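Local coordinates for L protein (CAS virus, PDB 5MV0), which probably cleaves host mRNA near its cap, serving as the N-terminal cap-snatching endonuclease domain of a reptarenavirus polymerase, with a nuclease fold of the PD-(D/E)XK type, at residues L37-I42 and S176-E181; N52-R55 and I60-T63; R74-H79 and E134-N139; V101-T106 and K121-G126. All coordinates share one frame; numbering follows the deposited sequence.

Helix 34-57 supplies one segment to interaction 1, near its start, and one to interaction 2, near its end, with the two centres about 23 Å apart. Interactions 2, 3 and 4 reach the same mixed sheet: interaction 2 at its outermost strand 60-61, interaction 4 on strand 98-106, and interaction 3 at the start of the other outermost strand, 137-145. Interactions 3 and 4 touch through these neighbouring strands, and interaction 2 touches interaction 4 where Cys53 and Cys54 pack on Leu102. The chemistry changes with position. Interactions 1 to 3 are partly buried and rest on apolar, sulfur and CH-pi contacts, whereas the buried interaction 4 joins a salt bridge and a tyrosine hydroxyl at one carboxylate oxygen.

Interaction 1: residues L37-I42 and S176-E181; sequences LAMSAI and SQWISE
Met39 reaches Trp178 and Ile179 by a bent chain: CG is turned away from its carbonyl carbon (chi1 -65°), and further bends at chi2 (-38°) and chi3 fold SD and CE over the loop backbone. The distances trace this route: CG meets the indole, while SD and CE both lie by Trp178 O and Ile179 CB. Met39 CG lies 3.9 Å from Trp178 CE3, obliquely to the indole, while the terminal methyl CE comes 3.6 Å from Trp178 O and 3.8 Å from Ile179 CB. The thioether thus spans the peptide joining the two loop residues, by van der Waals contact alone. Ile179 answers from the loop. With its CG1 opposite the backbone N (chi1 -172°) and an extended chain, its CD1 is carried to within 3.9 Å of Ile42 CD1, the two isoleucines meeting at about a right angle. Met39 and Ile42, three residues apart on the helix, therefore present one apolar stripe to residues 178-179. The contact ties the early part of helix 34-57 to the linker between helices 155-170 and 181-192. Ser180, next in the linker, is the N-cap of helix 181-192. Trp178 stacks edge-to-face with Tyr35 and makes a cation-pi contact with Lys26 of the second subunit. On the helix side, Ile42 packs on Ser165 and Leu169 of helix 155-170, and both isoleucines rest on Leu187 of helix 181-192.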
loop_
_atom_site.group_PDB
_atom_site.type_symbol
_atom_site.label_atom_id
_atom_site.label_comp_id
_atom_site.label_asym_id
_atom_site.label_seq_id
_atom_site.Cartn_x
_atom_site.Cartn_y
_atom_site.Cartn_z
ATOM N N LEU B 37 -14.557 -0.618 -11.107
ATOM C CA LEU B 37 -14.062 -0.660 -9.736
ATOM C C LEU B 37 -14.594 -1.879 -8.998
ATOM O O LEU B 37 -13.855 -2.540 -8.248
ATOM C CB LEU B 37 -14.462 0.617 -9.001
ATOM C CG LEU B 37 -13.936 0.728 -7.565
ATOM C CD1 LEU B 37 -12.427 0.931 -7.564
ATOM C CD2 LEU B 37 -14.627 1.854 -6.838
ATOM N N ALA B 38 -15.880 -2.190 -9.186
ATOM C CA ALA B 38 -16.447 -3.358 -8.518
ATOM C C ALA B 38 -15.727 -4.629 -8.939
ATOM O O ALA B 38 -15.444 -5.495 -8.100
ATOM C CB ALA B 38 -17.952 -3.479 -8.803
ATOM N N MET B 39 -15.407 -4.761 -10.236
ATOM C CA MET B 39 -14.738 -5.986 -10.671
ATOM C C MET B 39 -13.306 -6.045 -10.152
ATOM O O MET B 39 -12.805 -7.127 -9.812
ATOM C CB MET B 39 -14.779 -6.107 -12.202
ATOM C CG MET B 39 -16.205 -6.287 -12.803
ATOM S SD MET B 39 -17.362 -7.331 -11.857
ATOM C CE MET B 39 -16.591 -8.947 -12.004
ATOM N N SER B 40 -12.634 -4.899 -10.054
ATOM C CA SER B 40 -11.295 -4.890 -9.469
ATOM C C SER B 40 -11.335 -5.304 -7.999
ATOM O O SER B 40 -10.459 -6.040 -7.529
ATOM C CB SER B 40 -10.664 -3.501 -9.641
ATOM O OG SER B 40 -9.487 -3.387 -8.853
ATOM N N ALA B 41 -12.354 -4.861 -7.265
ATOM C CA ALA B 41 -12.501 -5.260 -5.869
ATOM C C ALA B 41 -12.706 -6.761 -5.736
ATOM O O ALA B 41 -12.112 -7.402 -4.862
ATOM C CB ALA B 41 -13.674 -4.505 -5.248
ATOM N N ILE B 42 -13.542 -7.341 -6.606
ATOM C CA ILE B 42 -13.770 -8.784 -6.591
ATOM C C ILE B 42 -12.489 -9.537 -6.928
ATOM O O ILE B 42 -12.151 -10.537 -6.276
ATOM C CB ILE B 42 -14.923 -9.135 -7.550
ATOM C CG1 ILE B 42 -16.231 -8.578 -6.986
ATOM C CG2 ILE B 42 -14.986 -10.661 -7.822
ATOM C CD1 ILE B 42 -17.361 -8.463 -8.027
ATOM N N SER B 176 -24.645 -7.087 -15.687
ATOM C CA SER B 176 -24.531 -8.439 -16.235
ATOM C C SER B 176 -23.493 -8.541 -17.346
ATOM O O SER B 176 -22.987 -9.639 -17.606
ATOM C CB SER B 176 -25.884 -8.933 -16.788
ATOM O OG SER B 176 -26.900 -8.891 -15.806
ATOM N N GLN B 177 -23.192 -7.443 -18.032
ATOM C CA GLN B 177 -22.140 -7.468 -19.043
ATOM C C GLN B 177 -20.749 -7.536 -18.434
ATOM O O GLN B 177 -19.783 -7.804 -19.155
ATOM C CB GLN B 177 -22.242 -6.228 -19.925
ATOM C CG GLN B 177 -23.539 -6.165 -20.711
ATOM C CD GLN B 177 -23.740 -4.821 -21.355
ATOM O OE1 GLN B 177 -24.760 -4.171 -21.147
ATOM N NE2 GLN B 177 -22.772 -4.400 -22.141
ATOM N N TRP B 178 -20.633 -7.290 -17.135
ATOM C CA TRP B 178 -19.362 -7.300 -16.428
ATOM C C TRP B 178 -19.139 -8.544 -15.581
ATOM O O TRP B 178 -17.984 -8.885 -15.312
ATOM C CB TRP B 178 -19.264 -6.077 -15.507
ATOM C CG TRP B 178 -19.162 -4.779 -16.236
ATOM C CD1 TRP B 178 -20.180 -4.078 -16.815
ATOM C CD2 TRP B 178 -17.972 -4.014 -16.452
ATOM N NE1 TRP B 178 -19.692 -2.923 -17.383
ATOM C CE2 TRP B 178 -18.340 -2.862 -17.172
ATOM C CE3 TRP B 178 -16.633 -4.195 -16.108
ATOM C CZ2 TRP B 178 -17.420 -1.896 -17.549
ATOM C CZ3 TRP B 178 -15.718 -3.228 -16.474
ATOM C CH2 TRP B 178 -16.116 -2.093 -17.190
ATOM N N ILE B 179 -20.199 -9.224 -15.149
ATOM C CA ILE B 179 -20.061 -10.350 -14.231
ATOM C C ILE B 179 -21.085 -11.416 -14.601
ATOM O O ILE B 179 -22.229 -11.104 -14.946
ATOM C CB ILE B 179 -20.202 -9.875 -12.764
ATOM C CG1 ILE B 179 -19.870 -11.014 -11.780
ATOM C CG2 ILE B 179 -21.596 -9.252 -12.509
ATOM C CD1 ILE B 179 -19.787 -10.547 -10.311
ATOM N N SER B 180 -20.657 -12.675 -14.565
ATOM C CA SER B 180 -21.522 -13.781 -14.939
ATOM C C SER B 180 -22.562 -14.055 -13.854
ATOM O O SER B 180 -22.429 -13.644 -12.695
ATOM C CB SER B 180 -20.705 -15.049 -15.206
ATOM O OG SER B 180 -20.132 -15.560 -13.998
ATOM N N GLU B 181 -23.632 -14.747 -14.262
ATOM C CA GLU B 181 -24.659 -15.154 -13.310
ATOM C C GLU B 181 -24.072 -16.000 -12.182
ATOM O O GLU B 181 -24.428 -15.816 -11.015
ATOM C CB GLU B 181 -25.766 -15.926 -14.035
ATOM C CG GLU B 181 -26.585 -15.067 -15.018
ATOM C CD GLU B 181 -25.952 -14.935 -16.406
ATOM O OE1 GLU B 181 -24.798 -15.399 -16.633
ATOM O OE2 GLU B 181 -26.632 -14.355 -17.278
#

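Interaction 2: residues N52-R55 and I60-T63; sequences NCCR and IHNT
Cys54 lays its sulfur directly against the backbone of a strand: SG is 3.6 Å from His61 CA and 3.8 Å from Ile60 O. The motif is a local helix-turn-strand unit, in which helix 34-57 ends and the chain turns back at once into strand 60-61, an outermost strand of the mixed sheet in this domain of the PD-(D/E)XK clan. The close return is reflected in the 5.7 Å between Cys54 CA and His61 CA. Cys54 is the residue of the helix segment that makes the contact, its CB bond directed at the strand and SG placed beside its own backbone N (chi1 -71°). Against the imidazole the sulfur is neither over the face nor at the edge; it sits 4.8 Å from the ring centroid of His61 and 57° off the ring normal, so the sulfur-aromatic contact is an oblique one. His61 sends its ring back along the helix, with CG opposite the backbone N (chi1 -172°), and there NE2 is hydrogen-bonded to Glu50 OE1, which helps to fix the ring's rotation. The strand itself pairs with strand 89-93 through Ile60 and Tyr90, and Leu102 of strand 98-106 also packs on Cys54. Beyond the strand, Asn62 is the centre of an inverse gamma turn, and just after it Thr63 CG2 lies 3.5 Å above the plane of the His61 imidazole, offset toward the rim.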
loop_
_atom_site.group_PDB
_atom_site.type_symbol
_atom_site.label_atom_id
_atom_site.label_comp_id
_atom_site.label_asym_id
_atom_site.label_seq_id
_atom_site.Cartn_x
_atom_site.Cartn_y
_atom_site.Cartn_z
ATOM N N ASN B 52 -2.189 -14.958 0.643
ATOM C CA ASN B 52 -2.008 -15.463 1.995
ATOM C C ASN B 52 -1.885 -16.982 2.029
ATOM O O ASN B 52 -1.175 -17.519 2.888
ATOM C CB ASN B 52 -3.138 -14.942 2.863
ATOM C CG ASN B 52 -2.989 -13.446 3.126
ATOM O OD1 ASN B 52 -1.877 -12.972 3.365
ATOM N ND2 ASN B 52 -4.083 -12.703 3.049
ATOM N N CYS B 53 -2.535 -17.690 1.102
ATOM C CA CYS B 53 -2.272 -19.125 0.981
ATOM C C CYS B 53 -0.814 -19.374 0.624
ATOM O O CYS B 53 -0.170 -20.263 1.198
ATOM C CB CYS B 53 -3.204 -19.763 -0.056
ATOM S SG CYS B 53 -4.932 -19.877 0.449
ATOM N N CYS B 54 -0.261 -18.571 -0.293
ATOM C CA CYS B 54 1.146 -18.710 -0.655
ATOM C C CYS B 54 2.048 -18.448 0.536
ATOM O O CYS B 54 2.994 -19.201 0.788
ATOM C CB CYS B 54 1.504 -17.762 -1.794
ATOM S SG CYS B 54 0.811 -18.235 -3.376
ATOM N N ARG B 55 1.782 -17.362 1.269
ATOM C CA ARG B 55 2.566 -17.067 2.461
ATOM C C ARG B 55 2.495 -18.204 3.473
ATOM O O ARG B 55 3.517 -18.582 4.055
ATOM C CB ARG B 55 2.085 -15.769 3.099
ATOM C CG ARG B 55 2.216 -14.565 2.198
ATOM C CD ARG B 55 2.955 -13.473 2.913
ATOM N NE ARG B 55 3.175 -12.302 2.077
ATOM C CZ ARG B 55 2.651 -11.115 2.344
ATOM N NH1 ARG B 55 1.878 -10.979 3.411
ATOM N NH2 ARG B 55 2.900 -10.070 1.559
ATOM N N ILE B 60 5.981 -19.110 -3.756
ATOM C CA ILE B 60 5.939 -17.872 -4.533
ATOM C C ILE B 60 4.525 -17.634 -5.041
ATOM O O ILE B 60 3.912 -18.521 -5.639
ATOM C CB ILE B 60 6.932 -17.945 -5.703
ATOM C CG1 ILE B 60 8.367 -18.062 -5.183
ATOM C CG2 ILE B 60 6.777 -16.753 -6.647
ATOM C CD1 ILE B 60 9.319 -18.574 -6.235
ATOM N N HIS B 61 4.007 -16.430 -4.815
ATOM C CA HIS B 61 2.759 -16.017 -5.454
ATOM C C HIS B 61 3.036 -15.674 -6.911
ATOM O O HIS B 61 3.868 -14.806 -7.206
ATOM C CB HIS B 61 2.165 -14.818 -4.725
ATOM C CG HIS B 61 0.793 -14.435 -5.185
ATOM N ND1 HIS B 61 0.279 -13.167 -4.996
ATOM C CD2 HIS B 61 -0.182 -15.151 -5.794
ATOM C CE1 HIS B 61 -0.947 -13.116 -5.486
ATOM N NE2 HIS B 61 -1.254 -14.306 -5.971
ATOM N N ASN B 62 2.330 -16.338 -7.823
ATOM C CA ASN B 62 2.678 -16.322 -9.249
ATOM C C ASN B 62 2.050 -15.123 -9.975
ATOM O O ASN B 62 1.288 -15.268 -10.934
ATOM C CB ASN B 62 2.254 -17.640 -9.891
ATOM C CG ASN B 62 2.647 -17.744 -11.351
ATOM O OD1 ASN B 62 3.523 -17.019 -11.827
ATOM N ND2 ASN B 62 2.006 -18.662 -12.069
ATOM N N THR B 63 2.425 -13.916 -9.538
ATOM C CA THR B 63 1.877 -12.697 -10.135
ATOM C C THR B 63 2.381 -12.438 -11.554
ATOM O O THR B 63 1.739 -11.685 -12.295
ATOM C CB THR B 63 2.195 -11.473 -9.266
ATOM O OG1 THR B 63 3.610 -11.256 -9.237
ATOM C CG2 THR B 63 1.692 -11.676 -7.852
#

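Interaction 3: residues R74-H79 and E134-N139; sequences RAIPIH and EGWLFN
Trp136 receives two neighbouring residues, Ala75 and Ile76, over one face of its indole, and these two CH-pi contacts carry the interaction. Each methyl takes its own ring. Ala75 CB stands 4.1 Å from the centroid of the six-membered ring of Trp136, 28° off the normal, whereas Ile76 CD1 stands 3.9 Å from the centroid of the five-membered ring, only 18° off the normal. The smaller angle shows that the isoleucine methyl is the more nearly overhead of the two. Ile76 gets there by placing CG1 away from its carbonyl carbon (chi1 -55°) and extending the chain at chi2, so that CG1 and CD1 both run along the pyrrole side. Apolar contacts of the same residues add to this: Ala75 CB is 3.7 Å from Trp136 CH2, while Ile76 CD1 is 3.8 Å from Trp136 CD1.

The tryptophan owes its place to the end of the preceding helix. Helix 127-133 is closed by a Schellman motif with Gly135, at positive phi, as the C-prime residue, and the chain then enters strand 137-145 of the sheet. The contact thereby joins the loop after helix 68-73 to this helix-to-strand passage; on the sheet side Ile92 of strand 89-93 touches both Ala75 and Trp136, and Leu131 of helix 127-133 touches Ile76.

Peripheral packing is looser and involves the aliphatic part of an acidic side chain: Glu134 CB approaches Ile76 CD1 at 4.4 Å. On the neighbouring residue Arg74, NH1 forms a salt bridge with Glu182 of the second subunit.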
loop_
_atom_site.group_PDB
_atom_site.type_symbol
_atom_site.label_atom_id
_atom_site.label_comp_id
_atom_site.label_asym_id
_atom_site.label_seq_id
_atom_site.Cartn_x
_atom_site.Cartn_y
_atom_site.Cartn_z
ATOM N N ARG B 74 12.223 -24.284 -15.325
ATOM C CA ARG B 74 13.125 -23.810 -14.286
ATOM C C ARG B 74 13.646 -24.932 -13.402
ATOM O O ARG B 74 14.522 -24.683 -12.565
ATOM C CB ARG B 74 12.428 -22.752 -13.425
ATOM C CG ARG B 74 12.222 -21.431 -14.136
ATOM C CD ARG B 74 11.152 -20.566 -13.462
ATOM N NE ARG B 74 11.213 -19.200 -13.964
ATOM C CZ ARG B 74 10.813 -18.831 -15.175
ATOM N NH1 ARG B 74 10.317 -19.729 -16.010
ATOM N NH2 ARG B 74 10.920 -17.566 -15.561
ATOM N N ALA B 75 13.132 -26.149 -13.567
ATOM C CA ALA B 75 13.578 -27.319 -12.822
ATOM C C ALA B 75 14.246 -28.360 -13.705
ATOM O O ALA B 75 15.273 -28.925 -13.323
ATOM C CB ALA B 75 12.391 -27.966 -12.094
ATOM N N ILE B 76 13.675 -28.622 -14.873
ATOM C CA ILE B 76 14.149 -29.638 -15.809
ATOM C C ILE B 76 14.116 -29.036 -17.206
ATOM O O ILE B 76 13.046 -28.984 -17.829
ATOM C CB ILE B 76 13.289 -30.908 -15.753
ATOM C CG1 ILE B 76 13.219 -31.444 -14.327
ATOM C CG2 ILE B 76 13.841 -31.970 -16.704
ATOM C CD1 ILE B 76 12.105 -32.426 -14.120
ATOM N N PRO B 77 15.249 -28.580 -17.732
ATOM C CA PRO B 77 15.241 -27.902 -19.040
ATOM C C PRO B 77 14.599 -28.698 -20.168
ATOM O O PRO B 77 13.983 -28.096 -21.059
ATOM C CB PRO B 77 16.733 -27.660 -19.302
ATOM C CG PRO B 77 17.327 -27.529 -17.938
ATOM C CD PRO B 77 16.557 -28.487 -17.058
ATOM N N ILE B 78 14.706 -30.022 -20.165
ATOM C CA ILE B 78 14.170 -30.847 -21.245
ATOM C C ILE B 78 12.934 -31.571 -20.735
ATOM O O ILE B 78 13.022 -32.377 -19.802
ATOM C CB ILE B 78 15.199 -31.860 -21.770
ATOM C CG1 ILE B 78 16.406 -31.152 -22.380
ATOM C CG2 ILE B 78 14.541 -32.780 -22.788
ATOM C CD1 ILE B 78 17.565 -30.974 -21.414
ATOM N N HIS B 79 11.790 -31.312 -21.368
ATOM C CA HIS B 79 10.567 -31.995 -20.970
ATOM C C HIS B 79 9.522 -31.860 -22.071
ATOM O O HIS B 79 9.589 -30.917 -22.870
ATOM C CB HIS B 79 10.051 -31.438 -19.637
ATOM C CG HIS B 79 9.529 -30.037 -19.721
ATOM N ND1 HIS B 79 8.257 -29.744 -20.164
ATOM C CD2 HIS B 79 10.100 -28.850 -19.401
ATOM C CE1 HIS B 79 8.071 -28.436 -20.126
ATOM N NE2 HIS B 79 9.173 -27.872 -19.660
ATOM N N GLU B 134 11.114 -38.778 -13.426
ATOM C CA GLU B 134 12.436 -38.170 -13.410
ATOM C C GLU B 134 13.021 -38.079 -12.009
ATOM O O GLU B 134 14.059 -37.434 -11.827
ATOM C CB GLU B 134 12.382 -36.773 -14.040
ATOM C CG GLU B 134 11.855 -36.754 -15.463
ATOM C CD GLU B 134 12.671 -37.633 -16.402
ATOM O OE1 GLU B 134 13.920 -37.552 -16.372
ATOM O OE2 GLU B 134 12.061 -38.406 -17.170
ATOM N N GLY B 135 12.379 -38.691 -11.017
ATOM C CA GLY B 135 12.894 -38.638 -9.662
ATOM C C GLY B 135 12.486 -37.415 -8.868
ATOM O O GLY B 135 12.995 -37.216 -7.760
ATOM N N TRP B 136 11.596 -36.587 -9.405
ATOM C CA TRP B 136 11.117 -35.389 -8.729
ATOM C C TRP B 136 9.789 -35.660 -8.031
ATOM O O TRP B 136 9.029 -36.554 -8.408
ATOM C CB TRP B 136 10.942 -34.238 -9.728
ATOM C CG TRP B 136 12.221 -33.557 -10.114
ATOM C CD1 TRP B 136 13.219 -34.057 -10.910
ATOM C CD2 TRP B 136 12.630 -32.240 -9.739
ATOM N NE1 TRP B 136 14.227 -33.134 -11.040
ATOM C CE2 TRP B 136 13.889 -32.007 -10.335
ATOM C CE3 TRP B 136 12.053 -31.231 -8.959
ATOM C CZ2 TRP B 136 14.577 -30.812 -10.173
ATOM C CZ3 TRP B 136 12.741 -30.047 -8.793
ATOM C CH2 TRP B 136 13.994 -29.847 -9.396
ATOM N N LEU B 137 9.518 -34.869 -7.000
ATOM C CA LEU B 137 8.192 -34.805 -6.403
ATOM C C LEU B 137 7.427 -33.626 -6.999
ATOM O O LEU B 137 8.000 -32.565 -7.261
ATOM C CB LEU B 137 8.277 -34.670 -4.879
ATOM C CG LEU B 137 8.122 -35.927 -4.012
ATOM C CD1 LEU B 137 8.871 -37.113 -4.590
ATOM C CD2 LEU B 137 8.571 -35.658 -2.580
ATOM N N PHE B 138 6.137 -33.822 -7.229
ATOM C CA PHE B 138 5.264 -32.783 -7.766
ATOM C C PHE B 138 4.024 -32.768 -6.880
ATOM O O PHE B 138 3.148 -33.624 -7.007
ATOM C CB PHE B 138 4.921 -33.045 -9.229
ATOM C CG PHE B 138 4.101 -31.953 -9.866
ATOM C CD1 PHE B 138 4.676 -30.737 -10.191
ATOM C CD2 PHE B 138 2.760 -32.149 -10.137
ATOM C CE1 PHE B 138 3.925 -29.726 -10.775
ATOM C CE2 PHE B 138 2.005 -31.149 -10.727
ATOM C CZ PHE B 138 2.594 -29.933 -11.047
ATOM N N ASN B 139 3.954 -31.803 -5.971
ATOM C CA ASN B 139 2.882 -31.744 -4.987
ATOM C C ASN B 139 1.889 -30.657 -5.389
ATOM O O ASN B 139 2.222 -29.466 -5.413
ATOM C CB ASN B 139 3.454 -31.512 -3.591
ATOM C CG ASN B 139 4.351 -32.659 -3.135
ATOM O OD1 ASN B 139 4.267 -33.777 -3.657
ATOM N ND2 ASN B 139 5.203 -32.389 -2.154
#

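Interaction 4: residues V101-T106 and K121-G126; sequences VLEAST and KLKYSG
Glu103 OE2 is gripped by two donors from the type I turn Leu122-Ser125. Lys123 NZ forms a salt bridge to it at 2.7 Å, and Tyr124 OH donates a hydrogen bond at 2.6 Å to the same Glu103 OE2. This joins strand 98-106 of the central sheet to helix 110-122 and the type I turn in 122-125, within the alpha/beta core of a PD-(D/E)XK-like nuclease domain. The donors approach differently: the ammonium lies above the carboxylate, 58° out of its plane, whereas the hydroxyl comes on the anti side, only 16° out of plane. A water takes a bond from Lys123 NZ and lies near the other oxygen, Glu103 OE1. A bend at chi2 (-71°) turns the carboxylate to meet both donors. The Glu103 side chain also touches Asp88, which follows Pro87; a Pro-Asp pair with a nearby strand glutamate resembles the acidic residues of PD-(D/E)XK active sites, so the two probably belong to that site. Outward from the polar site, the Tyr124 ring lies among Phe138 and Ile140 of the next strand and Ile85 and Pro87. On strand 98-106, Val101 meets the ring obliquely, Val101 CG2 touching Tyr124 CE1 at 3.8 Å.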
loop_
_atom_site.group_PDB
_atom_site.type_symbol
_atom_site.label_atom_id
_atom_site.label_comp_id
_atom_site.label_asym_id
_atom_site.label_seq_id
_atom_site.Cartn_x
_atom_site.Cartn_y
_atom_site.Cartn_z
ATOM N N VAL B 101 2.847 -26.770 -6.453
ATOM C CA VAL B 101 1.943 -25.832 -7.111
ATOM C C VAL B 101 0.686 -25.689 -6.267
ATOM O O VAL B 101 0.220 -26.641 -5.632
ATOM C CB VAL B 101 1.575 -26.246 -8.553
ATOM C CG1 VAL B 101 2.779 -26.142 -9.483
ATOM C CG2 VAL B 101 0.959 -27.649 -8.574
ATOM N N LEU B 102 0.133 -24.479 -6.264
ATOM C CA LEU B 102 -1.029 -24.140 -5.463
ATOM C C LEU B 102 -2.157 -23.671 -6.368
ATOM O O LEU B 102 -1.935 -22.873 -7.288
ATOM C CB LEU B 102 -0.688 -23.041 -4.442
ATOM C CG LEU B 102 -1.907 -22.335 -3.839
ATOM C CD1 LEU B 102 -2.626 -23.257 -2.866
ATOM C CD2 LEU B 102 -1.493 -21.026 -3.176
ATOM N N GLU B 103 -3.362 -24.170 -6.105
ATOM C CA GLU B 103 -4.601 -23.637 -6.668
ATOM C C GLU B 103 -5.477 -23.223 -5.495
ATOM O O GLU B 103 -5.902 -24.071 -4.701
ATOM C CB GLU B 103 -5.314 -24.667 -7.545
ATOM C CG GLU B 103 -4.531 -25.101 -8.791
ATOM C CD GLU B 103 -4.449 -24.008 -9.848
ATOM O OE1 GLU B 103 -5.152 -22.979 -9.706
ATOM O OE2 GLU B 103 -3.682 -24.178 -10.818
ATOM N N ALA B 104 -5.746 -21.925 -5.378
ATOM C CA ALA B 104 -6.495 -21.391 -4.245
ATOM C C ALA B 104 -7.766 -20.712 -4.728
ATOM O O ALA B 104 -7.765 -20.025 -5.756
ATOM C CB ALA B 104 -5.650 -20.390 -3.443
ATOM N N SER B 105 -8.846 -20.890 -3.980
ATOM C CA SER B 105 -10.108 -20.266 -4.343
ATOM C C SER B 105 -10.958 -20.131 -3.095
ATOM O O SER B 105 -10.694 -20.763 -2.064
ATOM C CB SER B 105 -10.846 -21.092 -5.397
ATOM O OG SER B 105 -11.234 -22.330 -4.815
ATOM N N THR B 106 -11.997 -19.313 -3.204
ATOM C CA THR B 106 -13.042 -19.250 -2.198
ATOM C C THR B 106 -14.355 -19.670 -2.828
ATOM O O THR B 106 -14.644 -19.318 -3.977
ATOM C CB THR B 106 -13.183 -17.836 -1.576
ATOM O OG1 THR B 106 -13.587 -16.898 -2.588
ATOM C CG2 THR B 106 -11.864 -17.390 -0.959
ATOM N N LYS B 121 -7.864 -29.671 -9.606
ATOM C CA LYS B 121 -6.898 -30.763 -9.632
ATOM C C LYS B 121 -6.908 -31.482 -10.975
ATOM O O LYS B 121 -5.870 -31.981 -11.414
ATOM C CB LYS B 121 -7.171 -31.750 -8.495
ATOM C CG LYS B 121 -5.940 -32.578 -8.149
ATOM C CD LYS B 121 -6.069 -33.290 -6.815
ATOM C CE LYS B 121 -4.741 -33.936 -6.429
ATOM N NZ LYS B 121 -4.173 -34.761 -7.534
ATOM N N LEU B 122 -8.053 -31.524 -11.656
ATOM C CA LEU B 122 -8.117 -32.240 -12.926
ATOM C C LEU B 122 -7.286 -31.575 -14.017
ATOM O O LEU B 122 -6.919 -32.245 -14.989
ATOM C CB LEU B 122 -9.567 -32.369 -13.385
ATOM C CG LEU B 122 -10.377 -33.506 -12.748
ATOM C CD1 LEU B 122 -11.840 -33.410 -13.158
ATOM C CD2 LEU B 122 -9.798 -34.873 -13.129
ATOM N N LYS B 123 -6.984 -30.278 -13.889
ATOM C CA LYS B 123 -6.134 -29.621 -14.880
ATOM C C LYS B 123 -4.798 -30.333 -15.024
ATOM O O LYS B 123 -4.195 -30.310 -16.102
ATOM C CB LYS B 123 -5.867 -28.160 -14.498
ATOM C CG LYS B 123 -7.087 -27.280 -14.299
ATOM C CD LYS B 123 -6.657 -25.797 -14.210
ATOM C CE LYS B 123 -5.699 -25.554 -13.053
ATOM N NZ LYS B 123 -5.405 -24.089 -12.894
ATOM N N TYR B 124 -4.317 -30.944 -13.943
ATOM C CA TYR B 124 -2.953 -31.434 -13.836
ATOM C C TYR B 124 -2.795 -32.904 -14.242
ATOM O O TYR B 124 -1.745 -33.493 -13.967
ATOM C CB TYR B 124 -2.451 -31.232 -12.405
ATOM C CG TYR B 124 -2.242 -29.776 -12.035
ATOM C CD1 TYR B 124 -1.015 -29.164 -12.242
ATOM C CD2 TYR B 124 -3.274 -29.015 -11.485
ATOM C CE1 TYR B 124 -0.816 -27.835 -11.914
ATOM C CE2 TYR B 124 -3.082 -27.676 -11.163
ATOM C CZ TYR B 124 -1.850 -27.097 -11.374
ATOM O OH TYR B 124 -1.628 -25.767 -11.055
ATOM N N SER B 125 -3.791 -33.496 -14.895
ATOM C CA SER B 125 -3.727 -34.907 -15.269
ATOM C C SER B 125 -2.438 -35.235 -16.013
ATOM O O SER B 125 -2.085 -34.576 -16.998
ATOM C CB SER B 125 -4.933 -35.279 -16.131
ATOM O OG SER B 125 -6.131 -35.195 -15.378
ATOM N N GLY B 126 -1.727 -36.255 -15.525
ATOM C CA GLY B 126 -0.536 -36.758 -16.172
ATOM C C GLY B 126 0.763 -36.109 -15.738
ATOM O O GLY B 126 1.821 -36.731 -15.874
HETATM O O HOH W 1 -7.636 -23.302 -11.669
#